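Local coordinates for protein pumilio homology domain family member 4 (Saccharomyces cerevisiae, PDB 3BWT) that binds mRNA through its Pumilio homology domain, the part described here, and takes part in regulating gene expression, at residues Leu79-Ser84 with Ala113-Asp118; Leu231-Ala236 with Glu260-Glu265. All blocks are in the same frame, centred on the assembly; numbering follows the deposited sequence.

Both contacts lie in the Pumilio homology domain, a curved stack of helices, but on opposite sides of its centre, with their own centres about 49 Å apart and no atoms touching. They share no helix: interaction 1 sets helix 73-83 beside helix 110-120, whereas interaction 2 sets the turn between helices 224-232 and 236-240 against helix 256-279. Each is partly buried, with a covered inner side and a more open outer one. Interaction 1 is almost wholly apolar, methyl and methylene groups gathering round one isoleucine. Interaction 2 buries more surface, 302 against 187 Å², and adds a lysine-glutamate salt bridge over an alanine-methionine contact.

Interaction 1: Leu79-Ser84 with Ala113-Asp118; sequences LTKISS and AQIVVD
In both T80 and I115 the methyl CG2 lies anti to the backbone N, and this shared first torsion sends the two methyls toward each other between neighbouring helices of the Pumilio stack, an alpha-solenoid. The last turn of helix 73-83 and residues 113-118 of helix 110-120 run nearly parallel, at 16°, their axes approaching to 10.2 Å. The side chains of T80 and I115 cross obliquely, and CG2 of T80 lies 3.6 Å from CG2 of I115. Threonine suits this covered place because its two branches divide the work: the methyl packs across the helices, while OG1 turns back to hydrogen-bond to the carbonyl of R76. On the inner side L103 of helix 96-106 touches both T80 and V116, closing the apolar patch.

I115 carries the contact with both its branches. Its CG1 arm lies beside the backbone N (chi1 -71°) and takes CD1 outward to the extended chain of K81, crossing it at about a right angle, with CG of K81 3.7 Å from that methyl. The lysine thus lends its methylenes to the apolar patch and carries its ammonium on into the open, where E111 is a weak, long-range ion partner. S84 closes the other end, its CB 3.8 Å from I115 CG2. A glycine here would remove CB and the hydroxyl, and would probably leave I115 less well packed and the helix end less firmly held. That hydroxyl, in the crowded position between backbone N and carbonyl carbon (chi1 61°), gives a hydrogen bond of 3.1 Å from S84 OG to K81 O, approaching from above the carbonyl plane.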
ATOM      1  N   LEU A  79     -25.179  14.737   2.223  1.00 20.29           N
ATOM      2  CA  LEU A  79     -23.850  14.996   2.754  1.00 19.44           C
ATOM      3  C   LEU A  79     -22.807  14.779   1.666  1.00 23.05           C
ATOM      4  O   LEU A  79     -21.834  15.537   1.565  1.00 25.66           O
ATOM      5  CB  LEU A  79     -23.552  14.114   3.965  1.00 18.36           C
ATOM      6  CG  LEU A  79     -24.428  14.381   5.190  1.00 20.07           C
ATOM      7  CD1 LEU A  79     -23.892  13.680   6.437  1.00 18.64           C
ATOM      8  CD2 LEU A  79     -24.569  15.876   5.431  1.00 18.50           C
ATOM      9  N   THR A  80     -23.017  13.757   0.841  1.00 21.28           N
ATOM     10  CA  THR A  80     -22.087  13.474  -0.249  1.00 24.08           C
ATOM     11  C   THR A  80     -22.119  14.609  -1.266  1.00 21.77           C
ATOM     12  O   THR A  80     -21.074  15.053  -1.733  1.00 21.44           O
ATOM     13  CB  THR A  80     -22.390  12.131  -0.995  1.00 27.73           C
ATOM     14  OG1 THR A  80     -22.458  11.036  -0.069  1.00 22.05           O
ATOM     15  CG2 THR A  80     -21.310  11.840  -2.032  1.00 18.83           C
ATOM     16  N   LYS A  81     -23.314  15.079  -1.611  1.00 22.55           N
ATOM     17  CA  LYS A  81     -23.427  16.124  -2.632  1.00 28.75           C
ATOM     18  C   LYS A  81     -22.793  17.444  -2.203  1.00 21.71           C
ATOM     19  O   LYS A  81     -22.179  18.132  -3.013  1.00 25.75           O
ATOM     20  CB  LYS A  81     -24.880  16.338  -3.068  1.00 32.37           C
ATOM     21  CG  LYS A  81     -25.435  15.206  -3.941  1.00 37.70           C
ATOM     22  CD  LYS A  81     -26.893  15.454  -4.352  1.00 40.39           C
ATOM     23  CE  LYS A  81     -27.418  14.341  -5.263  1.00 42.68           C
ATOM     24  NZ  LYS A  81     -28.785  14.640  -5.788  1.00 34.63           N
ATOM     25  N   ILE A  82     -22.932  17.781  -0.929  1.00 19.58           N
ATOM     26  CA  ILE A  82     -22.415  19.030  -0.403  1.00 19.96           C
ATOM     27  C   ILE A  82     -20.898  18.996  -0.316  1.00 22.96           C
ATOM     28  O   ILE A  82     -20.216  19.981  -0.640  1.00 21.07           O
ATOM     29  CB  ILE A  82     -23.000  19.322   1.004  1.00 29.05           C
ATOM     30  CG1 ILE A  82     -24.472  19.749   0.896  1.00 26.41           C
ATOM     31  CG2 ILE A  82     -22.174  20.374   1.738  1.00 16.68           C
ATOM     32  CD1 ILE A  82     -25.142  20.018   2.235  1.00 20.12           C
ATOM     33  N   SER A  83     -20.364  17.856   0.115  1.00 22.56           N
ATOM     34  CA  SER A  83     -18.923  17.744   0.311  1.00 20.40           C
ATOM     35  C   SER A  83     -18.156  17.466  -0.978  1.00 18.52           C
ATOM     36  O   SER A  83     -16.992  17.844  -1.088  1.00 19.32           O
ATOM     37  CB  SER A  83     -18.593  16.695   1.375  1.00 19.47           C
ATOM     38  OG  SER A  83     -19.158  15.445   1.052  1.00 18.31           O
ATOM     39  N   SER A  84     -18.814  16.847  -1.957  1.00 18.19           N
ATOM     40  CA  SER A  84     -18.127  16.336  -3.151  1.00 18.80           C
ATOM     41  C   SER A  84     -17.257  17.341  -3.911  1.00 18.11           C
ATOM     42  O   SER A  84     -16.203  16.975  -4.413  1.00 20.74           O
ATOM     43  CB  SER A  84     -19.102  15.645  -4.109  1.00 20.31           C
ATOM     44  OG  SER A  84     -20.093  16.542  -4.577  1.00 26.32           O
ATOM     45  N   ALA A 113     -21.857   6.325  -5.706  1.00 31.65           N
ATOM     46  CA  ALA A 113     -20.540   5.929  -6.191  1.00 26.44           C
ATOM     47  C   ALA A 113     -20.155   6.768  -7.388  1.00 30.73           C
ATOM     48  O   ALA A 113     -18.992   7.141  -7.550  1.00 35.02           O
ATOM     49  CB  ALA A 113     -20.511   4.460  -6.546  1.00 26.54           C
ATOM     50  N   GLN A 114     -21.134   7.069  -8.231  1.00 30.71           N
ATOM     51  CA  GLN A 114     -20.869   7.903  -9.391  1.00 31.07           C
ATOM     52  C   GLN A 114     -20.475   9.312  -8.976  1.00 26.55           C
ATOM     53  O   GLN A 114     -19.568   9.897  -9.557  1.00 32.52           O
ATOM     54  CB  GLN A 114     -22.056   7.916 -10.352  1.00 34.97           C
ATOM     55  CG  GLN A 114     -22.048   6.736 -11.301  1.00 39.49           C
ATOM     56  CD  GLN A 114     -20.644   6.412 -11.789  1.00 55.55           C
ATOM     57  OE1 GLN A 114     -20.175   5.281 -11.645  1.00 57.00           O
ATOM     58  NE2 GLN A 114     -19.961   7.410 -12.356  1.00 38.91           N
ATOM     59  N   ILE A 115     -21.141   9.847  -7.959  1.00 22.17           N
ATOM     60  CA  ILE A 115     -20.767  11.150  -7.414  1.00 25.16           C
ATOM     61  C   ILE A 115     -19.339  11.149  -6.857  1.00 24.43           C
ATOM     62  O   ILE A 115     -18.608  12.135  -6.987  1.00 20.49           O
ATOM     63  CB  ILE A 115     -21.760  11.627  -6.325  1.00 24.84           C
ATOM     64  CG1 ILE A 115     -23.099  12.020  -6.956  1.00 23.96           C
ATOM     65  CG2 ILE A 115     -21.182  12.794  -5.536  1.00 23.06           C
ATOM     66  CD1 ILE A 115     -24.185  12.358  -5.947  1.00 23.77           C
ATOM     67  N   VAL A 116     -18.938  10.039  -6.244  1.00 22.51           N
ATOM     68  CA  VAL A 116     -17.598   9.955  -5.696  1.00 21.01           C
ATOM     69  C   VAL A 116     -16.550   9.837  -6.799  1.00 22.56           C
ATOM     70  O   VAL A 116     -15.599  10.607  -6.817  1.00 29.35           O
ATOM     71  CB  VAL A 116     -17.458   8.828  -4.654  1.00 26.01           C
ATOM     72  CG1 VAL A 116     -15.995   8.525  -4.383  1.00 17.75           C
ATOM     73  CG2 VAL A 116     -18.165   9.219  -3.361  1.00 23.87           C
ATOM     74  N   VAL A 117     -16.717   8.901  -7.731  1.00 24.28           N
ATOM     75  CA  VAL A 117     -15.749   8.786  -8.823  1.00 23.27           C
ATOM     76  C   VAL A 117     -15.692  10.088  -9.607  1.00 23.18           C
ATOM     77  O   VAL A 117     -14.613  10.570  -9.929  1.00 29.09           O
ATOM     78  CB  VAL A 117     -16.037   7.604  -9.789  1.00 27.83           C
ATOM     79  CG1 VAL A 117     -16.456   6.362  -9.016  1.00 28.92           C
ATOM     80  CG2 VAL A 117     -17.108   7.974 -10.795  1.00 43.20           C
ATOM     81  N   ASP A 118     -16.851  10.669  -9.899  1.00 25.97           N
ATOM     82  CA  ASP A 118     -16.887  11.913 -10.659  1.00 27.79           C
ATOM     83  C   ASP A 118     -16.076  12.981  -9.933  1.00 24.24           C
ATOM     84  O   ASP A 118     -15.398  13.788 -10.565  1.00 26.77           O
ATOM     85  CB  ASP A 118     -18.323  12.400 -10.866  1.00 23.48           C
ATOM     86  CG  ASP A 118     -19.074  11.613 -11.930  1.00 38.32           C
ATOM     87  OD1 ASP A 118     -18.530  10.608 -12.449  1.00 29.42           O
ATOM     88  OD2 ASP A 118     -20.223  12.008 -12.242  1.00 36.77           O
TER

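Interaction 2: Leu231-Ala236 with Glu260-Glu265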
ATOM      1  N   LEU A 231      13.870 -10.885 -17.017  1.00 30.96           N
ATOM      2  CA  LEU A 231      14.500  -9.592 -17.304  1.00 29.85           C
ATOM      3  C   LEU A 231      15.642  -9.248 -16.352  1.00 27.71           C
ATOM      4  O   LEU A 231      16.610  -8.609 -16.754  1.00 41.51           O
ATOM      5  CB  LEU A 231      13.462  -8.462 -17.308  1.00 28.27           C
ATOM      6  CG  LEU A 231      12.537  -8.396 -18.524  1.00 27.72           C
ATOM      7  CD1 LEU A 231      11.306  -7.538 -18.260  1.00 24.03           C
ATOM      8  CD2 LEU A 231      13.300  -7.881 -19.721  1.00 31.39           C
ATOM      9  N   LEU A 232      15.539  -9.680 -15.099  1.00 27.75           N
ATOM     10  CA  LEU A 232      16.518  -9.287 -14.085  1.00 32.01           C
ATOM     11  C   LEU A 232      17.616 -10.315 -13.830  1.00 27.91           C
ATOM     12  O   LEU A 232      18.683  -9.967 -13.328  1.00 25.16           O
ATOM     13  CB  LEU A 232      15.827  -8.971 -12.760  1.00 25.67           C
ATOM     14  CG  LEU A 232      14.615  -8.052 -12.749  1.00 21.77           C
ATOM     15  CD1 LEU A 232      14.150  -7.899 -11.317  1.00 22.35           C
ATOM     16  CD2 LEU A 232      14.934  -6.707 -13.364  1.00 19.76           C
ATOM     17  N   LYS A 233      17.348 -11.579 -14.145  1.00 31.50           N
ATOM     18  CA  LYS A 233      18.330 -12.635 -13.896  1.00 33.00           C
ATOM     19  C   LYS A 233      19.711 -12.311 -14.480  1.00 32.51           C
ATOM     20  O   LYS A 233      20.722 -12.502 -13.814  1.00 33.13           O
ATOM     21  CB  LYS A 233      17.831 -13.995 -14.399  1.00 27.52           C
ATOM     22  CG  LYS A 233      18.717 -15.160 -13.987  1.00 34.99           C
ATOM     23  CD  LYS A 233      17.954 -16.487 -13.979  1.00 41.93           C
ATOM     24  CE  LYS A 233      17.505 -16.908 -15.378  1.00 37.54           C
ATOM     25  NZ  LYS A 233      18.587 -17.588 -16.147  1.00 32.83           N
ATOM     26  N   PRO A 234      19.755 -11.816 -15.728  1.00 31.69           N
ATOM     27  CA  PRO A 234      21.030 -11.477 -16.371  1.00 25.82           C
ATOM     28  C   PRO A 234      21.849 -10.419 -15.628  1.00 34.06           C
ATOM     29  O   PRO A 234      22.949 -10.065 -16.064  1.00 33.55           O
ATOM     30  CB  PRO A 234      20.590 -10.940 -17.733  1.00 24.62           C
ATOM     31  CG  PRO A 234      19.312 -11.652 -18.006  1.00 32.76           C
ATOM     32  CD  PRO A 234      18.630 -11.747 -16.679  1.00 34.46           C
ATOM     33  N   ARG A 235      21.325  -9.916 -14.519  1.00 29.71           N
ATOM     34  CA  ARG A 235      22.012  -8.871 -13.778  1.00 26.38           C
ATOM     35  C   ARG A 235      22.054  -9.255 -12.312  1.00 27.17           C
ATOM     36  O   ARG A 235      22.249  -8.407 -11.435  1.00 28.74           O
ATOM     37  CB  ARG A 235      21.313  -7.521 -13.977  1.00 29.88           C
ATOM     38  CG  ARG A 235      20.883  -7.273 -15.423  1.00 29.98           C
ATOM     39  CD  ARG A 235      20.865  -5.794 -15.802  1.00 30.53           C
ATOM     40  NE  ARG A 235      19.607  -5.138 -15.467  1.00 44.33           N
ATOM     41  CZ  ARG A 235      19.512  -4.056 -14.701  1.00 51.42           C
ATOM     42  NH1 ARG A 235      20.610  -3.496 -14.202  1.00 34.11           N
ATOM     43  NH2 ARG A 235      18.320  -3.526 -14.446  1.00 48.33           N
ATOM     44  N   ALA A 236      21.892 -10.549 -12.062  1.00 22.86           N
ATOM     45  CA  ALA A 236      21.747 -11.070 -10.708  1.00 25.89           C
ATOM     46  C   ALA A 236      22.775 -10.497  -9.735  1.00 25.09           C
ATOM     47  O   ALA A 236      22.428 -10.056  -8.640  1.00 23.00           O
ATOM     48  CB  ALA A 236      21.810 -12.589 -10.718  1.00 26.54           C
ATOM     49  N   GLU A 260      15.817 -21.388  -7.816  1.00 27.35           N
ATOM     50  CA  GLU A 260      16.978 -22.101  -8.321  1.00 30.01           C
ATOM     51  C   GLU A 260      17.598 -21.542  -9.612  1.00 30.94           C
ATOM     52  O   GLU A 260      18.815 -21.487  -9.737  1.00 33.93           O
ATOM     53  CB  GLU A 260      16.686 -23.608  -8.358  1.00 33.24           C
ATOM     54  CG  GLU A 260      16.261 -24.100  -6.958  1.00 30.29           C
ATOM     55  CD  GLU A 260      16.144 -25.611  -6.809  1.00 43.44           C
ATOM     56  OE1 GLU A 260      16.334 -26.345  -7.807  1.00 39.90           O
ATOM     57  OE2 GLU A 260      15.848 -26.059  -5.674  1.00 38.92           O
ATOM     58  N   PRO A 261      16.772 -21.098 -10.563  1.00 30.04           N
ATOM     59  CA  PRO A 261      17.346 -20.381 -11.707  1.00 29.79           C
ATOM     60  C   PRO A 261      18.228 -19.201 -11.276  1.00 33.50           C
ATOM     61  O   PRO A 261      19.303 -18.980 -11.848  1.00 31.72           O
ATOM     62  CB  PRO A 261      16.111 -19.864 -12.437  1.00 31.65           C
ATOM     63  CG  PRO A 261      15.060 -20.873 -12.133  1.00 31.12           C
ATOM     64  CD  PRO A 261      15.332 -21.354 -10.731  1.00 32.39           C
ATOM     65  N   MET A 262      17.770 -18.450 -10.279  1.00 30.47           N
ATOM     66  CA  MET A 262      18.518 -17.293  -9.785  1.00 30.93           C
ATOM     67  C   MET A 262      19.811 -17.717  -9.102  1.00 26.54           C
ATOM     68  O   MET A 262      20.874 -17.157  -9.365  1.00 29.06           O
ATOM     69  CB  MET A 262      17.664 -16.450  -8.824  1.00 23.79           C
ATOM     70  CG  MET A 262      18.334 -15.157  -8.354  1.00 23.02           C
ATOM     71  SD  MET A 262      18.733 -13.963  -9.660  1.00 26.04           S
ATOM     72  CE  MET A 262      17.096 -13.468 -10.180  1.00 17.89           C
ATOM     73  N   ILE A 263      19.707 -18.700  -8.213  1.00 26.47           N
ATOM     74  CA  ILE A 263      20.873 -19.247  -7.535  1.00 25.73           C
ATOM     75  C   ILE A 263      21.874 -19.741  -8.568  1.00 28.23           C
ATOM     76  O   ILE A 263      23.084 -19.576  -8.413  1.00 28.67           O
ATOM     77  CB  ILE A 263      20.475 -20.393  -6.588  1.00 27.32           C
ATOM     78  CG1 ILE A 263      19.625 -19.847  -5.436  1.00 26.32           C
ATOM     79  CG2 ILE A 263      21.708 -21.116  -6.060  1.00 19.88           C
ATOM     80  CD1 ILE A 263      19.119 -20.909  -4.482  1.00 25.84           C
ATOM     81  N   LEU A 264      21.351 -20.328  -9.636  1.00 27.25           N
ATOM     82  CA  LEU A 264      22.166 -20.817 -10.737  1.00 27.42           C
ATOM     83  C   LEU A 264      22.936 -19.714 -11.437  1.00 31.03           C
ATOM     84  O   LEU A 264      24.123 -19.868 -11.729  1.00 37.38           O
ATOM     85  CB  LEU A 264      21.288 -21.532 -11.757  1.00 34.46           C
ATOM     86  CG  LEU A 264      21.308 -23.051 -11.682  1.00 37.66           C
ATOM     87  CD1 LEU A 264      20.246 -23.622 -12.611  1.00 49.57           C
ATOM     88  CD2 LEU A 264      22.695 -23.558 -12.046  1.00 31.78           C
ATOM     89  N   GLU A 265      22.249 -18.617 -11.731  1.00 33.16           N
ATOM     90  CA  GLU A 265      22.878 -17.467 -12.368  1.00 35.39           C
ATOM     91  C   GLU A 265      24.025 -16.955 -11.511  1.00 33.96           C
ATOM     92  O   GLU A 265      25.138 -16.730 -11.994  1.00 33.72           O
ATOM     93  CB  GLU A 265      21.857 -16.351 -12.571  1.00 38.38           C
ATOM     94  CG  GLU A 265      22.343 -15.252 -13.492  1.00 43.33           C
ATOM     95  CD  GLU A 265      22.462 -15.724 -14.920  1.00 41.77           C
ATOM     96  OE1 GLU A 265      21.912 -16.801 -15.226  1.00 35.51           O
ATOM     97  OE2 GLU A 265      23.099 -15.019 -15.733  1.00 51.66           O
TER
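K233 and E265 cross obliquely, and this crossing joins the turn between helices 224-232 and 236-240 to helix 256-279. In each residue CG stands anti to the backbone N; E265 heads toward the other segment and K233 starts out alongside it, and they meet first by their methylenes: K233 CG is 3.6 Å from E265 CB. The lysine then bends at chi3 and chi4 and the glutamate at chi2 (69°), which brings their charged ends round to the same side. There K233 NZ and E265 OE1 form a salt bridge, a rather long one at 3.5 Å. The other carboxylate oxygen, OE2, accepts a hydrogen bond from N269, so this second partner would help fix the group's rotation. Long residues suit this partly exposed place: the aliphatic stem packs and the charge can stay near solvent. On its way the lysine chain passes over the backbone of P261, with CD of K233 3.5 Å from the P261 carbonyl oxygen.

Beneath the ion pair the contact turns apolar. M262 also leaves with CG anti to its backbone N, but folds at chi2 and chi3, so that its sulphur comes to A236, SD to CB 3.5 Å, while CE lies 4.0 Å from K233 CA. A236 offers only a methyl, which lies against the M262 sulphur and E265 CG, and I252 and L253 of helix 245-253 pack on the methionine. An apolar layer under a more open ion pair thus joins two segments that both lie in Pumilio repeat 7, within the helical architecture characteristic of PUF-family RNA-binding domains.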